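Local coordinates for prokaryotic transcription elongation factor GreA/GreB (Nitrosomonas europaea, PDB 2PN0), which probably binds RNA polymerase as a member of the GreA/GreB family of transcription elongation factors, at residues I110-P113 with V119-V122; A16-I21 with L78-D83; N29-R34 with S92-V97. All coordinates share one frame; numbering follows the deposited sequence. Where two conformers were deposited one is given.

Interaction 1 (I110-P113 with V119-V122)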
loop_
_atom_site.group_PDB
_atom_site.type_symbol
_atom_site.label_atom_id
_atom_site.label_comp_id
_atom_site.label_asym_id
_atom_site.label_seq_id
_atom_site.Cartn_x
_atom_site.Cartn_y
_atom_site.Cartn_z
ATOM N N ILE A 110 -5.617 11.144 4.422
ATOM C CA ILE A 110 -5.515 9.731 4.788
ATOM C C ILE A 110 -4.147 9.573 5.384
ATOM O O ILE A 110 -3.321 10.497 5.322
ATOM C CB ILE A 110 -5.708 8.748 3.585
ATOM C CG1 ILE A 110 -4.785 9.094 2.426
ATOM C CG2 ILE A 110 -7.196 8.696 3.162
ATOM C CD1 ILE A 110 -4.920 7.993 1.265
ATOM N N GLU A 111 -3.900 8.413 5.959
ATOM C CA GLU A 111 -2.613 8.176 6.574
ATOM C C GLU A 111 -2.217 6.703 6.426
ATOM O O GLU A 111 -3.080 5.809 6.276
ATOM C CB GLU A 111 -2.623 8.633 8.056
ATOM C CG GLU A 111 -3.508 7.809 8.936
ATOM C CD GLU A 111 -3.661 8.403 10.336
ATOM O OE1 GLU A 111 -3.554 9.655 10.535
ATOM O OE2 GLU A 111 -3.920 7.584 11.211
ATOM N N TRP A 112 -0.920 6.448 6.461
ATOM C CA TRP A 112 -0.464 5.074 6.399
ATOM C C TRP A 112 0.833 4.963 7.164
ATOM O O TRP A 112 1.401 5.993 7.593
ATOM C CB TRP A 112 -0.397 4.555 4.965
ATOM C CG TRP A 112 0.562 5.246 4.025
ATOM C CD1 TRP A 112 1.943 5.068 3.958
ATOM C CD2 TRP A 112 0.229 6.199 3.003
ATOM N NE1 TRP A 112 2.461 5.868 2.936
ATOM C CE2 TRP A 112 1.433 6.543 2.334
ATOM C CE3 TRP A 112 -0.980 6.770 2.560
ATOM C CZ2 TRP A 112 1.476 7.469 1.241
ATOM C CZ3 TRP A 112 -0.940 7.698 1.437
ATOM C CH2 TRP A 112 0.273 8.005 0.804
ATOM N N PRO A 113 1.294 3.725 7.388
ATOM C CA PRO A 113 2.452 3.610 8.279
ATOM C C PRO A 113 3.777 4.285 7.828
ATOM O O PRO A 113 4.117 4.273 6.632
ATOM C CB PRO A 113 2.663 2.091 8.381
ATOM C CG PRO A 113 1.313 1.523 8.086
ATOM C CD PRO A 113 0.793 2.403 6.959
ATOM N N VAL A 119 2.883 7.477 11.865
ATOM C CA VAL A 119 2.040 7.529 10.694
ATOM C C VAL A 119 2.457 8.673 9.805
ATOM O O VAL A 119 2.916 9.736 10.294
ATOM C CB VAL A 119 0.536 7.655 11.004
ATOM C CG1 VAL A 119 0.040 6.408 11.719
ATOM C CG2 VAL A 119 0.267 8.884 11.844
ATOM N N LEU A 120 2.339 8.429 8.511
ATOM C CA LEU A 120 2.487 9.468 7.520
ATOM C C LEU A 120 1.076 9.937 7.241
ATOM O O LEU A 120 0.255 9.189 6.692
ATOM C CB LEU A 120 3.094 8.900 6.243
ATOM C CG LEU A 120 3.209 9.940 5.129
ATOM C CD1 LEU A 120 4.205 11.052 5.559
ATOM C CD2 LEU A 120 3.657 9.275 3.879
ATOM N N ARG A 121 0.776 11.176 7.612
ATOM C CA ARG A 121 -0.546 11.731 7.327
ATOM C C ARG A 121 -0.469 12.772 6.173
ATOM O O ARG A 121 0.327 13.728 6.235
ATOM C CB ARG A 121 -1.155 12.396 8.573
ATOM C CG ARG A 121 -2.616 12.865 8.329
ATOM C CD ARG A 121 -3.275 13.247 9.664
ATOM N NE ARG A 121 -4.665 13.666 9.500
ATOM C CZ ARG A 121 -5.705 12.844 9.318
ATOM N NH1 ARG A 121 -5.543 11.519 9.260
ATOM N NH2 ARG A 121 -6.925 13.371 9.141
ATOM N N VAL A 122 -1.281 12.579 5.145
ATOM C CA VAL A 122 -1.159 13.372 3.915
ATOM C C VAL A 122 -2.514 13.944 3.534
ATOM O O VAL A 122 -3.554 13.378 3.890
ATOM C CB VAL A 122 -0.603 12.551 2.731
ATOM C CG1 VAL A 122 0.866 12.120 3.012
ATOM C CG2 VAL A 122 -1.490 11.276 2.419
#

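Interaction 2 (A16-I21 with L78-D83)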
loop_
_atom_site.group_PDB
_atom_site.type_symbol
_atom_site.label_atom_id
_atom_site.label_comp_id
_atom_site.label_asym_id
_atom_site.label_seq_id
_atom_site.Cartn_x
_atom_site.Cartn_y
_atom_site.Cartn_z
ATOM N N ALA A 16 -16.574 0.962 -13.477
ATOM C CA ALA A 16 -17.415 -0.011 -12.740
ATOM C C ALA A 16 -17.324 -1.376 -13.393
ATOM O O ALA A 16 -17.135 -2.400 -12.720
ATOM C CB ALA A 16 -18.891 0.435 -12.689
ATOM N N GLU A 17 -17.452 -1.371 -14.714
ATOM C CA GLU A 17 -17.443 -2.604 -15.488
ATOM C C GLU A 17 -16.099 -3.314 -15.410
ATOM O O GLU A 17 -16.058 -4.528 -15.178
ATOM C CB GLU A 17 -17.757 -2.310 -16.952
ATOM C CG GLU A 17 -17.780 -3.550 -17.816
ATOM C CD GLU A 17 -18.376 -3.289 -19.192
ATOM O OE1 GLU A 17 -19.074 -2.256 -19.372
ATOM O OE2 GLU A 17 -18.151 -4.119 -20.094
ATOM N N ARG A 18 -15.021 -2.577 -15.692
ATOM C CA ARG A 18 -13.651 -3.123 -15.658
ATOM C C ARG A 18 -13.317 -3.665 -14.272
ATOM O O ARG A 18 -12.772 -4.765 -14.136
ATOM C CB ARG A 18 -12.614 -2.057 -16.033
ATOM C CG ARG A 18 -12.600 -1.610 -17.494
ATOM C CD ARG A 18 -11.339 -0.774 -17.827
ATOM N NE ARG A 18 -10.136 -1.363 -17.230
ATOM C CZ ARG A 18 -9.364 -2.271 -17.816
ATOM N NH1 ARG A 18 -9.646 -2.695 -19.041
ATOM N NH2 ARG A 18 -8.301 -2.758 -17.177
ATOM N N LEU A 19 -13.615 -2.876 -13.230
ATOM C CA LEU A 19 -13.349 -3.375 -11.868
ATOM C C LEU A 19 -14.137 -4.646 -11.541
ATOM O O LEU A 19 -13.599 -5.557 -10.887
ATOM C CB LEU A 19 -13.619 -2.300 -10.827
ATOM C CG LEU A 19 -12.612 -1.177 -10.879
ATOM C CD1 LEU A 19 -13.127 -0.012 -10.026
ATOM C CD2 LEU A 19 -11.212 -1.663 -10.371
ATOM N N GLU A 20 -15.402 -4.728 -11.984
ATOM C CA GLU A 20 -16.201 -5.920 -11.717
ATOM C C GLU A 20 -15.556 -7.131 -12.382
ATOM O O GLU A 20 -15.448 -8.199 -11.768
ATOM C CB GLU A 20 -17.657 -5.752 -12.172
ATOM C CG GLU A 20 -18.503 -7.037 -12.078
ATOM C CD GLU A 20 -18.810 -7.481 -10.646
ATOM O OE1 GLU A 20 -18.615 -6.682 -9.699
ATOM O OE2 GLU A 20 -19.254 -8.646 -10.460
ATOM N N ILE A 21 -15.110 -6.972 -13.629
ATOM C CA ILE A 21 -14.492 -8.091 -14.357
ATOM C C ILE A 21 -13.163 -8.444 -13.693
ATOM O O ILE A 21 -12.817 -9.622 -13.535
ATOM C CB ILE A 21 -14.268 -7.753 -15.842
ATOM C CG1 ILE A 21 -15.622 -7.591 -16.570
ATOM C CG2 ILE A 21 -13.359 -8.833 -16.539
ATOM C CD1 ILE A 21 -15.508 -6.937 -17.924
ATOM N N LEU A 78 -3.342 6.168 -9.599
ATOM C CA LEU A 78 -4.126 4.977 -9.269
ATOM C C LEU A 78 -4.367 4.215 -10.553
ATOM O O LEU A 78 -4.974 4.748 -11.483
ATOM C CB LEU A 78 -5.475 5.424 -8.692
ATOM C CG LEU A 78 -6.448 4.315 -8.340
ATOM C CD1 LEU A 78 -5.845 3.306 -7.293
ATOM C CD2 LEU A 78 -7.799 4.915 -7.903
ATOM N N VAL A 79 -3.879 2.986 -10.627
ATOM C CA VAL A 79 -3.946 2.257 -11.901
ATOM C C VAL A 79 -4.493 0.847 -11.749
ATOM O O VAL A 79 -4.528 0.273 -10.647
ATOM C CB VAL A 79 -2.536 2.151 -12.556
ATOM C CG1 VAL A 79 -2.012 3.547 -12.926
ATOM C CG2 VAL A 79 -1.592 1.421 -11.589
ATOM N N TYR A 80 -4.900 0.266 -12.896
ATOM C CA TYR A 80 -5.158 -1.168 -12.957
ATOM C C TYR A 80 -3.844 -1.948 -12.853
ATOM O O TYR A 80 -2.794 -1.367 -13.103
ATOM C CB TYR A 80 -5.868 -1.498 -14.269
ATOM C CG TYR A 80 -7.292 -0.980 -14.292
ATOM C CD1 TYR A 80 -8.317 -1.658 -13.617
ATOM C CD2 TYR A 80 -7.615 0.189 -14.974
ATOM C CE1 TYR A 80 -9.641 -1.175 -13.636
ATOM C CE2 TYR A 80 -8.919 0.678 -14.986
ATOM C CZ TYR A 80 -9.923 -0.017 -14.326
ATOM O OH TYR A 80 -11.227 0.446 -14.355
ATOM N N PRO A 81 -3.903 -3.226 -12.425
ATOM C CA PRO A 81 -2.666 -4.022 -12.287
ATOM C C PRO A 81 -1.725 -3.960 -13.505
ATOM O O PRO A 81 -0.510 -3.851 -13.310
ATOM C CB PRO A 81 -3.184 -5.430 -12.013
ATOM C CG PRO A 81 -4.432 -5.182 -11.223
ATOM C CD PRO A 81 -5.074 -3.986 -11.942
ATOM N N LYS A 82 -2.278 -3.969 -14.729
ATOM C CA LYS A 82 -1.456 -3.919 -15.959
ATOM C C LYS A 82 -0.474 -2.731 -15.986
ATOM O O LYS A 82 0.566 -2.799 -16.654
ATOM C CB LYS A 82 -2.342 -3.902 -17.208
ATOM C CG LYS A 82 -3.250 -2.705 -17.328
ATOM C CD LYS A 82 -4.252 -2.891 -18.476
ATOM C CE LYS A 82 -5.493 -2.029 -18.283
ATOM N NZ LYS A 82 -5.221 -0.571 -18.250
ATOM N N ASP A 83 -0.783 -1.663 -15.241
ATOM C CA ASP A 83 -0.038 -0.417 -15.394
ATOM C C ASP A 83 0.889 -0.014 -14.262
ATOM O O ASP A 83 1.498 1.072 -14.309
ATOM C CB ASP A 83 -0.995 0.711 -15.738
ATOM C CG ASP A 83 -1.616 0.527 -17.091
ATOM O OD1 ASP A 83 -0.859 0.191 -18.047
ATOM O OD2 ASP A 83 -2.840 0.726 -17.219
#

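Interaction 3 (N29-R34 with S92-V97)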
loop_
_atom_site.group_PDB
_atom_site.type_symbol
_atom_site.label_atom_id
_atom_site.label_comp_id
_atom_site.label_asym_id
_atom_site.label_seq_id
_atom_site.Cartn_x
_atom_site.Cartn_y
_atom_site.Cartn_z
ATOM N N ASN A 29 -8.707 -14.509 -4.999
ATOM C CA ASN A 29 -7.639 -13.702 -4.395
ATOM C C ASN A 29 -8.137 -12.797 -3.261
ATOM O O ASN A 29 -8.695 -11.727 -3.493
ATOM C CB ASN A 29 -6.848 -12.950 -5.475
ATOM C CG ASN A 29 -6.104 -13.917 -6.415
ATOM O OD1 ASN A 29 -6.550 -14.190 -7.541
ATOM N ND2 ASN A 29 -4.995 -14.482 -5.927
ATOM N N ALA A 30 -7.946 -13.260 -2.027
ATOM C CA ALA A 30 -8.444 -12.545 -0.862
ATOM C C ALA A 30 -7.442 -11.469 -0.445
ATOM O O ALA A 30 -6.700 -11.633 0.536
ATOM C CB ALA A 30 -8.727 -13.526 0.288
ATOM N N PHE A 31 -7.414 -10.365 -1.190
ATOM C CA PHE A 31 -6.456 -9.276 -0.915
ATOM C C PHE A 31 -7.027 -8.373 0.197
ATOM O O PHE A 31 -8.260 -8.328 0.400
ATOM C CB PHE A 31 -6.085 -8.478 -2.181
ATOM C CG PHE A 31 -7.271 -7.808 -2.869
ATOM C CD1 PHE A 31 -7.707 -6.552 -2.479
ATOM C CD2 PHE A 31 -7.942 -8.458 -3.901
ATOM C CE1 PHE A 31 -8.785 -5.941 -3.111
ATOM C CE2 PHE A 31 -9.033 -7.844 -4.537
ATOM C CZ PHE A 31 -9.444 -6.590 -4.129
ATOM N N PRO A 32 -6.155 -7.677 0.929
ATOM C CA PRO A 32 -6.677 -6.923 2.078
ATOM C C PRO A 32 -7.670 -5.850 1.652
ATOM O O PRO A 32 -7.428 -5.129 0.681
ATOM C CB PRO A 32 -5.423 -6.281 2.683
ATOM C CG PRO A 32 -4.354 -6.327 1.555
ATOM C CD PRO A 32 -4.682 -7.586 0.798
ATOM N N GLY A 33 -8.796 -5.765 2.352
ATOM C CA GLY A 33 -9.794 -4.733 2.035
ATOM C C GLY A 33 -10.696 -5.092 0.858
ATOM O O GLY A 33 -11.549 -4.272 0.452
ATOM N N ARG A 34 -10.574 -6.308 0.317
ATOM C CA ARG A 34 -11.411 -6.684 -0.837
ATOM C C ARG A 34 -12.884 -6.554 -0.537
ATOM O O ARG A 34 -13.648 -5.980 -1.344
ATOM C CB ARG A 34 -11.123 -8.121 -1.265
ATOM C CG ARG A 34 -12.057 -8.634 -2.361
ATOM C CD ARG A 34 -11.687 -10.035 -2.792
ATOM N NE ARG A 34 -12.578 -10.395 -3.881
ATOM C CZ ARG A 34 -12.215 -10.803 -5.098
ATOM N NH1 ARG A 34 -10.935 -11.005 -5.405
ATOM N NH2 ARG A 34 -13.166 -11.059 -5.997
ATOM N N SER A 92 -1.475 0.262 -7.562
ATOM C CA SER A 92 -2.616 -0.572 -7.992
ATOM C C SER A 92 -3.869 -0.338 -7.140
ATOM O O SER A 92 -3.782 -0.209 -5.908
ATOM C CB SER A 92 -2.242 -2.071 -7.955
ATOM O OG SER A 92 -3.327 -2.917 -8.295
ATOM N N ILE A 93 -5.023 -0.439 -7.787
ATOM C CA ILE A 93 -6.304 -0.519 -7.094
ATOM C C ILE A 93 -6.361 -1.704 -6.125
ATOM O O ILE A 93 -7.150 -1.674 -5.179
ATOM C CB ILE A 93 -7.477 -0.566 -8.130
ATOM C CG1 ILE A 93 -8.847 -0.453 -7.459
ATOM C CG2 ILE A 93 -7.362 -1.795 -9.053
ATOM C CD1 ILE A 93 -9.076 0.813 -6.619
ATOM N N LEU A 94 -5.521 -2.717 -6.337
ATOM C CA LEU A 94 -5.488 -3.930 -5.433
ATOM C C LEU A 94 -4.594 -3.749 -4.208
ATOM O O LEU A 94 -4.654 -4.556 -3.284
ATOM C CB LEU A 94 -5.046 -5.203 -6.184
ATOM C CG LEU A 94 -5.821 -5.480 -7.477
ATOM C CD1 LEU A 94 -5.325 -6.833 -7.992
ATOM C CD2 LEU A 94 -7.304 -5.523 -7.214
ATOM N N ALA A 95 -3.767 -2.707 -4.206
ATOM C CA ALA A 95 -2.736 -2.572 -3.159
ATOM C C ALA A 95 -3.278 -1.832 -1.926
ATOM O O ALA A 95 -4.150 -0.945 -2.069
ATOM C CB ALA A 95 -1.508 -1.847 -3.696
ATOM N N PRO A 96 -2.726 -2.124 -0.728
ATOM C CA PRO A 96 -2.994 -1.266 0.418
ATOM C C PRO A 96 -2.791 0.209 0.006
ATOM O O PRO A 96 -1.846 0.543 -0.763
ATOM C CB PRO A 96 -1.937 -1.688 1.437
ATOM C CG PRO A 96 -1.750 -3.185 1.143
ATOM C CD PRO A 96 -1.859 -3.272 -0.384
ATOM N N VAL A 97 -3.683 1.045 0.498
ATOM C CA VAL A 97 -3.758 2.495 0.129
ATOM C C VAL A 97 -4.422 2.689 -1.217
ATOM O O VAL A 97 -5.436 3.398 -1.291
ATOM C CB VAL A 97 -2.424 3.294 0.225
ATOM C CG1 VAL A 97 -2.692 4.775 -0.135
ATOM C CG2 VAL A 97 -1.878 3.224 1.652
HETATM O O HOH W 1 -5.865 -3.510 -0.844
#

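Interaction 1 (I110-P113 with V119-V122)
E111 and R121 face each other as a non-hydrogen-bonded pair in the antiparallel hairpin of strands 109-113 and 119-128. Followed outward, the arginine starts with CB 4.1 Å from E111 CB. Its CG, anti to the backbone N (chi1 -174°), passes I110 O, and CD runs by E111 OE1 at 3.7 Å. At the end of the extended chain the guanidinium turns toward the partner strand, and NH1 donates to E111 OE1 over 3.0 Å. This salt bridge is bent, 140° at the hydrogen, and reaches the oxygen from above the carboxylate plane, the two planar groups standing almost perpendicular. NH2 has a second acid, E109. The sheet's other face is apolar: L120 CD2 lies beside the W112 indole, 3.8 Å from CE2, and V122 CG2 meets CZ3 of the same ring. Broad and flat, the tryptophan can touch both branched residues at once. Pairs of backbone hydrogen bonds join I110 to V122 and W112 to L120, the bond from V122 N to I110 O being nearly straight. The hairpin is thus amphipathic: charges suit the face where R121 is partly exposed, whereas W112, L120 and V122 are buried on the other, with P96 of the second subunit packing on W112.

Interaction 2 (A16-I21 with L78-D83)
R18 of helix 13-25 holds its guanidinium edge-on over one face of the Y80 ring in a cation-pi interaction. R18 CZ stands 4.0 Å from the ring centroid and only 6° off the normal, the two planes being 80° apart. A bend at chi3 (43°) turns the chain back over the tyrosine, bringing NE to 3.2 Å from Y80 CZ, while NH2 sits nearer Y80 CG. This holds for the conformer described; the arginine has a second one, so the contact may not be permanent. Van der Waals packing adds to this. R18 CB comes to 3.3 Å from Y80 OH, and L19 CD2 touches Y80 CE1 at 3.7 Å; leucine suits that buried position, where it also meets L102. Among polar groups, the tyrosine hydroxyl is hydrogen-bonded to D15 of the same helix. K82 brings a second positive charge, its NZ 3.9 Å from R18 NH2, but NZ is paired with D83 OD2 in a salt bridge of 2.9 Å. That carboxylate probably eases the repulsion between the two cations. Tyrosine offers a pi face and a polar end, so the loop after strand 77-79 is joined to helix 13-25 by electrostatics as well as packing.

Interaction 3 (N29-R34 with S92-V97)
The F31 ring is sandwiched between two aliphatic groups. Over one face, offset toward the rim, lies L94 CD2, 4.2 Å from the ring centroid in a CH-pi contact; over the centre of the opposite face sits R34 CB. With chi1 at 60° the phenyl group, set between backbone N and carbonyl carbon, turns toward L94, whose side chain crosses it at about a right angle and whose carbonyl O approaches CD1 at 3.7 Å. An alanine in place of F31 would probably leave L94 CD2 and R34 CB without the ring that separates them and open a gap between the two loops. P32 CG meets P96 CG at 4.1 Å, and one water bridges the loops by donating to P32 O (2.7 Å) and to L94 O (2.9 Å). Beta turns shape both partners: type II from F31 to R34, where G33 readily takes a positive phi of 81°, and type I from S92 to A95, with S92 OG accepting from L94 N in an ST turn. The contact joins the loop between helices 13-25 and 34-42 to the one between strand 90-92 and helix 98-101; L22 of helix 13-25 packs on L94, and L23 on F31.

In the fold
Interactions 2 and 3 both tie the Rnk N-terminal region to the GreA/GreB C-terminal region, and their centres are about 12 Å apart. Their segments alternate along the chain, and they meet directly through P81 on L94 and a probable hydrogen bond from I93 N to V79 O. Interaction 1 stays within the C-terminal region, its centre about 25 Å from that of interaction 2 on the opposite side of the chain's centre, but touches interaction 3 through W112 and V97. Chemistry follows place: interaction 3, whose touching residues are all buried, relies on apolar packing and a water, while the partly buried interactions 1 and 2 add charged groups. All three reach the second subunit, interaction 2 through P81.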